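Local structure of ubiquitin conjugating enzyme (Agrocybe aegerita, 3WE5) at residues Y83-P88 with W121-S126; S115-E120 with I128-T133; S54-T59 with F77-Q82. The protein probably acts as a ubiquitin-conjugating enzyme (E2), carrying activated ubiquitin on a cysteine and passing it on with the help of a ubiquitin ligase. All coordinates share one frame; numbering follows the deposited sequence.

Contact 1 of 3, residues Y83-P88 with W121-S126; sequences YPISSP and WSPVLS
The indole NE1 of Trp-121 donates a hydrogen bond to the backbone O of Pro-84, 2.9 Å long with an N-H...O angle of 155°. The oxygen lies close to the indole plane, whereas NE1 stands above the carbonyl plane of Pro-84 rather than on a lone pair. Two further groups cover one face of the indole. The CA of Ser-87 sits 3.5 Å from the centroid of the five-membered ring, and the CD of Pro-88 lies 3.5 Å from that of the six-membered ring; both are CH-pi contacts. With CG anti to the backbone N (chi1 173°), the indole of Trp-121 reaches across to the 83-88 loop. At its far rim, CZ2 meets CE1 of Tyr-83 at 3.7 Å, rim to rim. The Tyr-83 ring is itself covered on one face by CB of Pro-84, which the cis peptide bond brings over the ring centre, and its OH is hydrogen-bonded to Glu-32 of helix 24-39. Beside the Pro-84 carbonyl, CD1 of Ile-85 touches CG of Pro-123 at 3.7 Å, while the ring of Pro-84 crosses that of Pro-123 at about a right angle. Replacing Trp-121 by an alanine would probably leave the Pro-84 carbonyl without its indole donor and open a gap under Ser-87 and Pro-88. In ubiquitin-conjugating enzymes, loops at these two places commonly form the surface that meets the E3 ligase. One directed N-H bond and apolar packing, most of it on the indole, thus fasten two irregular loops whose backbones exchange no hydrogen bonds with each other.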
loop_
_atom_site.group_PDB
_atom_site.type_symbol
_atom_site.label_atom_id
_atom_site.label_comp_id
_atom_site.label_asym_id
_atom_site.label_seq_id
_atom_site.Cartn_x
_atom_site.Cartn_y
_atom_site.Cartn_z
ATOM N N TYR A 83 2.731 -20.206 -20.601
ATOM C CA TYR A 83 2.766 -20.859 -19.277
ATOM C C TYR A 83 3.481 -22.207 -19.442
ATOM O O TYR A 83 3.279 -22.918 -20.425
ATOM C CB TYR A 83 1.332 -21.056 -18.736
ATOM C CG TYR A 83 1.295 -21.593 -17.312
ATOM C CD1 TYR A 83 1.397 -20.732 -16.244
ATOM C CD2 TYR A 83 1.177 -22.958 -17.055
ATOM C CE1 TYR A 83 1.373 -21.188 -14.939
ATOM C CE2 TYR A 83 1.172 -23.441 -15.728
ATOM C CZ TYR A 83 1.261 -22.538 -14.694
ATOM O OH TYR A 83 1.246 -22.971 -13.374
ATOM N N PRO A 84 4.333 -22.609 -18.477
ATOM C CA PRO A 84 4.599 -22.013 -17.163
ATOM C C PRO A 84 5.805 -21.070 -17.150
ATOM O O PRO A 84 6.250 -20.684 -16.076
ATOM C CB PRO A 84 4.903 -23.254 -16.325
ATOM C CG PRO A 84 5.699 -24.112 -17.290
ATOM C CD PRO A 84 4.994 -23.923 -18.619
ATOM N N ILE A 85 6.333 -20.706 -18.318
ATOM C CA ILE A 85 7.425 -19.751 -18.347
ATOM C C ILE A 85 6.881 -18.371 -18.002
ATOM O O ILE A 85 7.447 -17.672 -17.156
ATOM C CB ILE A 85 8.178 -19.762 -19.707
ATOM C CG1 ILE A 85 8.608 -21.189 -20.066
ATOM C CG2 ILE A 85 9.316 -18.732 -19.667
ATOM C CD1 ILE A 85 9.444 -21.946 -19.004
ATOM N N SER A 86 5.758 -17.984 -18.619
ATOM C CA SER A 86 5.049 -16.784 -18.192
ATOM C C SER A 86 4.251 -17.079 -16.932
ATOM O O SER A 86 3.747 -18.194 -16.758
ATOM C CB SER A 86 4.095 -16.305 -19.273
ATOM O OG SER A 86 3.299 -17.384 -19.711
ATOM N N SER A 87 4.143 -16.079 -16.068
ATOM C CA SER A 87 3.353 -16.223 -14.857
ATOM C C SER A 87 1.878 -16.241 -15.242
ATOM O O SER A 87 1.478 -15.617 -16.242
ATOM C CB SER A 87 3.610 -15.032 -13.940
ATOM O OG SER A 87 3.337 -13.833 -14.625
ATOM N N PRO A 88 1.052 -16.938 -14.444
ATOM C CA PRO A 88 -0.393 -16.773 -14.619
ATOM C C PRO A 88 -0.839 -15.360 -14.249
ATOM O O PRO A 88 -0.231 -14.709 -13.393
ATOM C CB PRO A 88 -0.982 -17.783 -13.620
ATOM C CG PRO A 88 0.068 -17.853 -12.509
ATOM C CD PRO A 88 1.400 -17.707 -13.231
ATOM N N TRP A 121 8.003 -15.023 -9.876
ATOM C CA TRP A 121 7.440 -16.184 -10.568
ATOM C C TRP A 121 8.570 -17.074 -11.084
ATOM O O TRP A 121 9.605 -16.581 -11.548
ATOM C CB TRP A 121 6.517 -15.776 -11.737
ATOM C CG TRP A 121 6.103 -16.997 -12.518
ATOM C CD1 TRP A 121 6.572 -17.393 -13.731
ATOM C CD2 TRP A 121 5.185 -18.013 -12.090
ATOM N NE1 TRP A 121 6.001 -18.590 -14.088
ATOM C CE2 TRP A 121 5.134 -18.982 -13.103
ATOM C CE3 TRP A 121 4.384 -18.180 -10.953
ATOM C CZ2 TRP A 121 4.328 -20.127 -13.011
ATOM C CZ3 TRP A 121 3.585 -19.309 -10.867
ATOM C CH2 TRP A 121 3.558 -20.265 -11.883
ATOM N N SER A 122 8.381 -18.382 -10.984
ATOM C CA SER A 122 9.276 -19.350 -11.619
ATOM C C SER A 122 8.426 -20.508 -12.085
ATOM O O SER A 122 7.429 -20.815 -11.451
ATOM C CB SER A 122 10.328 -19.840 -10.625
ATOM O OG SER A 122 11.003 -20.993 -11.123
ATOM N N PRO A 123 8.806 -21.170 -13.193
ATOM C CA PRO A 123 8.072 -22.376 -13.600
ATOM C C PRO A 123 8.150 -23.502 -12.556
ATOM O O PRO A 123 7.390 -24.448 -12.664
ATOM C CB PRO A 123 8.806 -22.834 -14.873
ATOM C CG PRO A 123 9.598 -21.638 -15.325
ATOM C CD PRO A 123 9.909 -20.836 -14.114
ATOM N N VAL A 124 9.058 -23.409 -11.581
ATOM C CA VAL A 124 9.113 -24.431 -10.538
ATOM C C VAL A 124 7.937 -24.354 -9.564
ATOM O O VAL A 124 7.718 -25.286 -8.786
ATOM C CB VAL A 124 10.451 -24.393 -9.745
ATOM C CG1 VAL A 124 11.657 -24.498 -10.729
ATOM C CG2 VAL A 124 10.546 -23.170 -8.862
ATOM N N LEU A 125 7.187 -23.267 -9.643
ATOM C CA LEU A 125 5.983 -23.082 -8.830
ATOM C C LEU A 125 4.795 -23.708 -9.537
ATOM O O LEU A 125 4.942 -24.455 -10.511
ATOM C CB LEU A 125 5.744 -21.612 -8.547
ATOM C CG LEU A 125 6.941 -20.901 -7.897
ATOM C CD1 LEU A 125 6.639 -19.452 -7.645
ATOM C CD2 LEU A 125 7.394 -21.606 -6.635
ATOM N N SER A 126 3.609 -23.469 -9.011
ATOM C CA SER A 126 2.421 -24.120 -9.547
ATOM C C SER A 126 1.237 -23.278 -9.163
ATOM O O SER A 126 1.348 -22.354 -8.370
ATOM C CB SER A 126 2.243 -25.503 -8.941
ATOM O OG SER A 126 2.068 -25.422 -7.531
#

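Contact 2 of 3, residues S115-E120 with I128-T133; sequences SILGSE and IAVCVT
Ile-116 reaches across to the helix with its CD1, which meets Thr-133 tip to tip and also lies against Val-130. Van der Waals contact, without hydrogen bonds, makes the join. CD1 of Ile-116 is 3.4 Å from OG1 of Thr-133, 3.8 Å from CA of Val-130 and 3.9 Å from CG2 of Val-130, so a single methyl fits between two residues about one turn apart on the helix. The Ile-116 chain runs extended (CG1 anti to the backbone N, chi1 -165°, and chi2 167°), which carries CD1 this far. Next to it, CD2 of Leu-117 meets the other branch of Val-130, CG1, at 4.0 Å, the two side chains crossing at about a right angle. None of the polar bonds joins the two segments. OG1 of Thr-133 turns back to the O of Ala-129 at 2.9 Å, and that oxygen also takes the helical N-H of Thr-133, from the opposite face of its plane. The hydroxyl next to the Ile-116 methyl is therefore supplied with a backbone acceptor despite its apolar neighbour. On the other side, the O of Ser-115 accepts from Gly-118 N and Glu-120 N, again from opposite faces, which ties the short 3-10 segment to the turn after it. Round about, Leu-125 also packs on Ile-116, and Trp-121 and Phe-77 pack on Val-130. The arrangement is that of the UBC fold, in which a 3-10 turn downstream of the active-site cysteine typically rests near the helix that backs the antiparallel sheet.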
loop_
_atom_site.group_PDB
_atom_site.type_symbol
_atom_site.label_atom_id
_atom_site.label_comp_id
_atom_site.label_asym_id
_atom_site.label_seq_id
_atom_site.Cartn_x
_atom_site.Cartn_y
_atom_site.Cartn_z
ATOM N N SER A 115 4.881 -10.616 -5.180
ATOM C CA SER A 115 6.102 -10.956 -5.910
ATOM C C SER A 115 6.033 -12.274 -6.684
ATOM O O SER A 115 6.630 -12.390 -7.761
ATOM C CB SER A 115 7.319 -10.925 -4.974
ATOM O OG SER A 115 7.119 -11.740 -3.829
ATOM N N ILE A 116 5.282 -13.246 -6.159
ATOM C CA ILE A 116 5.077 -14.522 -6.841
ATOM C C ILE A 116 4.436 -14.338 -8.215
ATOM O O ILE A 116 4.605 -15.192 -9.096
ATOM C CB ILE A 116 4.225 -15.496 -5.969
ATOM C CG1 ILE A 116 4.309 -16.929 -6.485
ATOM C CG2 ILE A 116 2.781 -15.043 -5.864
ATOM C CD1 ILE A 116 3.767 -17.958 -5.502
ATOM N N LEU A 117 3.711 -13.236 -8.406
ATOM C CA LEU A 117 3.026 -12.988 -9.687
ATOM C C LEU A 117 3.890 -12.162 -10.631
ATOM O O LEU A 117 3.536 -11.966 -11.788
ATOM C CB LEU A 117 1.696 -12.283 -9.461
ATOM C CG LEU A 117 0.761 -13.016 -8.509
ATOM C CD1 LEU A 117 -0.513 -12.219 -8.275
ATOM C CD2 LEU A 117 0.441 -14.394 -9.053
ATOM N N GLY A 118 5.018 -11.670 -10.124
ATOM C CA GLY A 118 5.905 -10.837 -10.922
ATOM C C GLY A 118 7.330 -11.359 -11.005
ATOM O O GLY A 118 7.583 -12.435 -11.556
ATOM N N SER A 119 8.262 -10.582 -10.455
ATOM C CA SER A 119 9.692 -10.902 -10.496
ATOM C C SER A 119 10.050 -12.258 -9.890
ATOM O O SER A 119 11.063 -12.856 -10.259
ATOM C CB SER A 119 10.473 -9.821 -9.746
ATOM O OG SER A 119 10.253 -9.959 -8.343
ATOM N N GLU A 120 9.255 -12.737 -8.937
ATOM C CA GLU A 120 9.577 -13.999 -8.285
ATOM C C GLU A 120 8.803 -15.218 -8.824
ATOM O O GLU A 120 8.926 -16.327 -8.290
ATOM C CB GLU A 120 9.436 -13.849 -6.774
ATOM C CG GLU A 120 10.118 -12.579 -6.288
ATOM C CD GLU A 120 10.918 -12.771 -5.026
ATOM O OE1 GLU A 120 12.156 -12.612 -5.086
ATOM O OE2 GLU A 120 10.313 -13.061 -3.973
ATOM N N ILE A 128 -1.309 -24.216 -7.369
ATOM C CA ILE A 128 -1.582 -24.454 -5.941
ATOM C C ILE A 128 -0.587 -23.703 -5.061
ATOM O O ILE A 128 -0.972 -23.121 -4.054
ATOM C CB ILE A 128 -1.616 -25.944 -5.623
ATOM C CG1 ILE A 128 -2.822 -26.572 -6.318
ATOM C CG2 ILE A 128 -1.697 -26.173 -4.109
ATOM C CD1 ILE A 128 -4.180 -26.187 -5.692
ATOM N N ALA A 129 0.686 -23.667 -5.448
ATOM C CA ALA A 129 1.647 -22.816 -4.709
ATOM C C ALA A 129 1.247 -21.353 -4.650
ATOM O O ALA A 129 1.389 -20.702 -3.620
ATOM C CB ALA A 129 3.093 -22.975 -5.290
ATOM N N VAL A 130 0.736 -20.804 -5.744
ATOM C CA VAL A 130 0.250 -19.450 -5.733
ATOM C C VAL A 130 -0.932 -19.304 -4.766
ATOM O O VAL A 130 -1.010 -18.323 -4.024
ATOM C CB VAL A 130 -0.176 -19.007 -7.146
ATOM C CG1 VAL A 130 -0.810 -17.616 -7.111
ATOM C CG2 VAL A 130 1.033 -19.022 -8.076
ATOM N N CYS A 131 -1.868 -20.254 -4.810
ATOM C CA CYS A 131 -3.032 -20.205 -3.912
ATOM C C CYS A 131 -2.600 -20.169 -2.450
ATOM O O CYS A 131 -3.137 -19.380 -1.645
ATOM C CB CYS A 131 -3.894 -21.443 -4.103
ATOM S SG CYS A 131 -4.876 -21.427 -5.656
ATOM N N VAL A 132 -1.663 -21.048 -2.119
ATOM C CA VAL A 132 -1.157 -21.141 -0.734
ATOM C C VAL A 132 -0.453 -19.864 -0.316
ATOM O O VAL A 132 -0.642 -19.374 0.812
ATOM C CB VAL A 132 -0.197 -22.327 -0.582
ATOM C CG1 VAL A 132 0.610 -22.222 0.718
ATOM C CG2 VAL A 132 -0.954 -23.656 -0.651
ATOM N N THR A 133 0.390 -19.338 -1.208
ATOM C CA THR A 133 1.073 -18.064 -0.958
ATOM C C THR A 133 0.122 -16.901 -0.724
ATOM O O THR A 133 0.322 -16.100 0.185
ATOM C CB THR A 133 2.063 -17.717 -2.128
ATOM O OG1 THR A 133 3.015 -18.778 -2.272
ATOM C CG2 THR A 133 2.801 -16.411 -1.865
#

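Contact 3 of 3, residues S54-T59 with F77-Q82; sequences SKWLFT and FRFDAQ
Trp-56 and Phe-77 form an antiparallel hydrogen-bonded pair in which both backbone N-H groups and both carbonyls are used. Trp-56 N donates to Phe-77 O at 2.9 Å, and Phe-77 N returns a bond to Trp-56 O at 2.9 Å, nearly straight at 173°. Past the strand end, Phe-79 N still reaches Ser-54 O at 2.9 Å. Lys-55 and Arg-78 between them are a non-hydrogen-bonded pair, and their CA-H groups add softer contacts: Arg-78 CA to Ser-54 O at 3.3 Å and Lys-55 CA to Phe-77 O at 3.2 Å. The indole N-H of Trp-56, NE1, is taken by the O of Asp-52. On the opposite sheet face, the Arg-78 guanidinium forms a salt bridge with Asp-159 through NH1 and a hydrogen bond with Gln-91 through NH2. Farther along, Asp-80 OD1 receives Gln-82 N in an Asx turn and is also hydrogen-bonded to Ser-86. The aromatic side chains pack against one another on the Trp-56 and Phe-77 face. Phe-79 turns its edge, through CE2, to the face of Trp-56, reaching CG at 3.7 Å with the planes at 75°, a T-shaped pair. Phe-58 and Phe-77 meet obliquely, CD1 of Phe-58 against CE1 of Phe-77 at 3.7 Å. Helices 24-39 and 127-140 both pack on this aromatic face. The chemistry is thus divided: on the Arg-78 face the guanidinium is paired with a carboxylate and an amide, while the buried aromatic face keeps its one indole donor matched to a backbone oxygen.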
loop_
_atom_site.group_PDB
_atom_site.type_symbol
_atom_site.label_atom_id
_atom_site.label_comp_id
_atom_site.label_asym_id
_atom_site.label_seq_id
_atom_site.Cartn_x
_atom_site.Cartn_y
_atom_site.Cartn_z
ATOM N N SER A 54 -7.339 -22.320 -20.044
ATOM C CA SER A 54 -7.149 -20.890 -20.180
ATOM C C SER A 54 -7.536 -20.119 -18.927
ATOM O O SER A 54 -6.968 -19.069 -18.638
ATOM C CB SER A 54 -7.966 -20.359 -21.352
ATOM O OG SER A 54 -7.510 -20.960 -22.548
ATOM N N LYS A 55 -8.547 -20.608 -18.213
ATOM C CA LYS A 55 -9.027 -19.900 -17.021
ATOM C C LYS A 55 -9.530 -20.898 -15.985
ATOM O O LYS A 55 -10.406 -21.710 -16.280
ATOM C CB LYS A 55 -10.157 -18.905 -17.376
ATOM C CG LYS A 55 -10.568 -18.001 -16.214
ATOM C CD LYS A 55 -11.540 -16.893 -16.666
ATOM C CE LYS A 55 -12.860 -17.468 -17.138
ATOM N NZ LYS A 55 -13.551 -18.241 -16.053
ATOM N N TRP A 56 -8.997 -20.795 -14.759
ATOM C CA TRP A 56 -9.463 -21.616 -13.639
ATOM C C TRP A 56 -9.933 -20.726 -12.491
ATOM O O TRP A 56 -9.471 -19.592 -12.316
ATOM C CB TRP A 56 -8.322 -22.509 -13.103
ATOM C CG TRP A 56 -7.815 -23.593 -14.020
ATOM C CD1 TRP A 56 -8.264 -23.913 -15.281
ATOM C CD2 TRP A 56 -6.762 -24.508 -13.718
ATOM N NE1 TRP A 56 -7.535 -24.978 -15.784
ATOM C CE2 TRP A 56 -6.608 -25.362 -14.840
ATOM C CE3 TRP A 56 -5.928 -24.691 -12.599
ATOM C CZ2 TRP A 56 -5.632 -26.379 -14.887
ATOM C CZ3 TRP A 56 -4.954 -25.699 -12.647
ATOM C CH2 TRP A 56 -4.827 -26.547 -13.784
ATOM N N LEU A 57 -10.866 -21.247 -11.695
ATOM C CA LEU A 57 -11.347 -20.544 -10.507
ATOM C C LEU A 57 -11.200 -21.422 -9.258
ATOM O O LEU A 57 -11.517 -22.613 -9.280
ATOM C CB LEU A 57 -12.838 -20.232 -10.666
ATOM C CG LEU A 57 -13.219 -19.277 -11.793
ATOM C CD1 LEU A 57 -14.768 -19.229 -11.908
ATOM C CD2 LEU A 57 -12.658 -17.899 -11.561
ATOM N N PHE A 58 -10.726 -20.800 -8.178
ATOM C CA PHE A 58 -10.649 -21.414 -6.848
ATOM C C PHE A 58 -11.424 -20.562 -5.832
ATOM O O PHE A 58 -11.630 -19.373 -6.034
ATOM C CB PHE A 58 -9.186 -21.460 -6.373
ATOM C CG PHE A 58 -8.322 -22.392 -7.139
ATOM C CD1 PHE A 58 -7.786 -22.011 -8.365
ATOM C CD2 PHE A 58 -8.028 -23.659 -6.647
ATOM C CE1 PHE A 58 -6.975 -22.880 -9.076
ATOM C CE2 PHE A 58 -7.216 -24.535 -7.343
ATOM C CZ PHE A 58 -6.696 -24.141 -8.588
ATOM N N THR A 59 -11.846 -21.175 -4.729
ATOM C CA THR A 59 -12.186 -20.374 -3.550
ATOM C C THR A 59 -11.038 -20.466 -2.557
ATOM O O THR A 59 -10.397 -21.504 -2.449
ATOM C CB THR A 59 -13.498 -20.782 -2.896
ATOM O OG1 THR A 59 -13.432 -22.142 -2.487
ATOM C CG2 THR A 59 -14.648 -20.596 -3.862
ATOM N N PHE A 77 -7.385 -17.589 -12.110
ATOM C CA PHE A 77 -6.111 -17.736 -12.821
ATOM C C PHE A 77 -6.394 -17.690 -14.307
ATOM O O PHE A 77 -7.251 -18.423 -14.786
ATOM C CB PHE A 77 -5.487 -19.089 -12.508
ATOM C CG PHE A 77 -4.919 -19.169 -11.134
ATOM C CD1 PHE A 77 -5.750 -19.264 -10.041
ATOM C CD2 PHE A 77 -3.541 -19.147 -10.938
ATOM C CE1 PHE A 77 -5.202 -19.325 -8.738
ATOM C CE2 PHE A 77 -3.010 -19.209 -9.690
ATOM C CZ PHE A 77 -3.832 -19.281 -8.579
ATOM N N ARG A 78 -5.659 -16.858 -15.037
ATOM C CA ARG A 78 -5.673 -16.936 -16.505
ATOM C C ARG A 78 -4.290 -17.289 -17.030
ATOM O O ARG A 78 -3.285 -16.729 -16.556
ATOM C CB ARG A 78 -6.164 -15.607 -17.100
ATOM C CG ARG A 78 -7.668 -15.438 -17.020
ATOM C CD ARG A 78 -8.140 -14.187 -17.744
ATOM N NE ARG A 78 -7.843 -12.991 -16.972
ATOM C CZ ARG A 78 -8.049 -11.754 -17.409
ATOM N NH1 ARG A 78 -8.524 -11.549 -18.634
ATOM N NH2 ARG A 78 -7.769 -10.723 -16.627
ATOM N N PHE A 79 -4.234 -18.207 -17.991
ATOM C CA PHE A 79 -2.962 -18.746 -18.518
ATOM C C PHE A 79 -2.788 -18.374 -19.983
ATOM O O PHE A 79 -3.714 -18.560 -20.780
ATOM C CB PHE A 79 -2.920 -20.282 -18.393
ATOM C CG PHE A 79 -3.321 -20.794 -17.018
ATOM C CD1 PHE A 79 -2.427 -20.705 -15.956
ATOM C CD2 PHE A 79 -4.576 -21.337 -16.800
ATOM C CE1 PHE A 79 -2.799 -21.129 -14.666
ATOM C CE2 PHE A 79 -4.940 -21.803 -15.519
ATOM C CZ PHE A 79 -4.050 -21.690 -14.465
ATOM N N ASP A 80 -1.623 -17.850 -20.355
ATOM C CA ASP A 80 -1.371 -17.638 -21.793
ATOM C C ASP A 80 -0.592 -18.804 -22.397
ATOM O O ASP A 80 -0.302 -19.785 -21.711
ATOM C CB ASP A 80 -0.725 -16.270 -22.066
ATOM C CG ASP A 80 0.675 -16.137 -21.488
ATOM O OD1 ASP A 80 1.412 -17.138 -21.421
ATOM O OD2 ASP A 80 1.062 -15.016 -21.105
ATOM N N ALA A 81 -0.232 -18.726 -23.678
ATOM C CA ALA A 81 0.371 -19.876 -24.343
ATOM C C ALA A 81 1.809 -20.171 -23.919
ATOM O O ALA A 81 2.359 -21.217 -24.301
ATOM C CB ALA A 81 0.298 -19.707 -25.870
ATOM N N GLN A 82 2.407 -19.250 -23.162
ATOM C CA GLN A 82 3.776 -19.406 -22.682
ATOM C C GLN A 82 3.866 -19.945 -21.246
ATOM O O GLN A 82 4.961 -20.152 -20.740
ATOM C CB GLN A 82 4.552 -18.093 -22.791
ATOM C CG GLN A 82 4.882 -17.690 -24.242
ATOM C CD GLN A 82 3.661 -17.195 -24.993
ATOM O OE1 GLN A 82 3.210 -17.827 -25.940
ATOM N NE2 GLN A 82 3.119 -16.060 -24.562
#

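In the fold
Contact 3 comes first along the chain, within the hairpin of strands 55-61 and 72-78, and closes before the other two open; contacts 1 and 2 then interlock, since their segments alternate. The centres of contacts 1 and 2 lie about 9 Å apart, those of 1 and 3 about 12 Å, and those of 2 and 3 about 13 Å. Trp-121 and Val-130 link contacts 1 and 2, Pro-88 lies on Phe-77 and Phe-79 between 1 and 3, and Cys-131 of helix 127-140 meets Phe-58 and Phe-77 of the sheet. The probable ligase-facing loops therefore pack on the edge of the core formed by the sheet and helix 127-140.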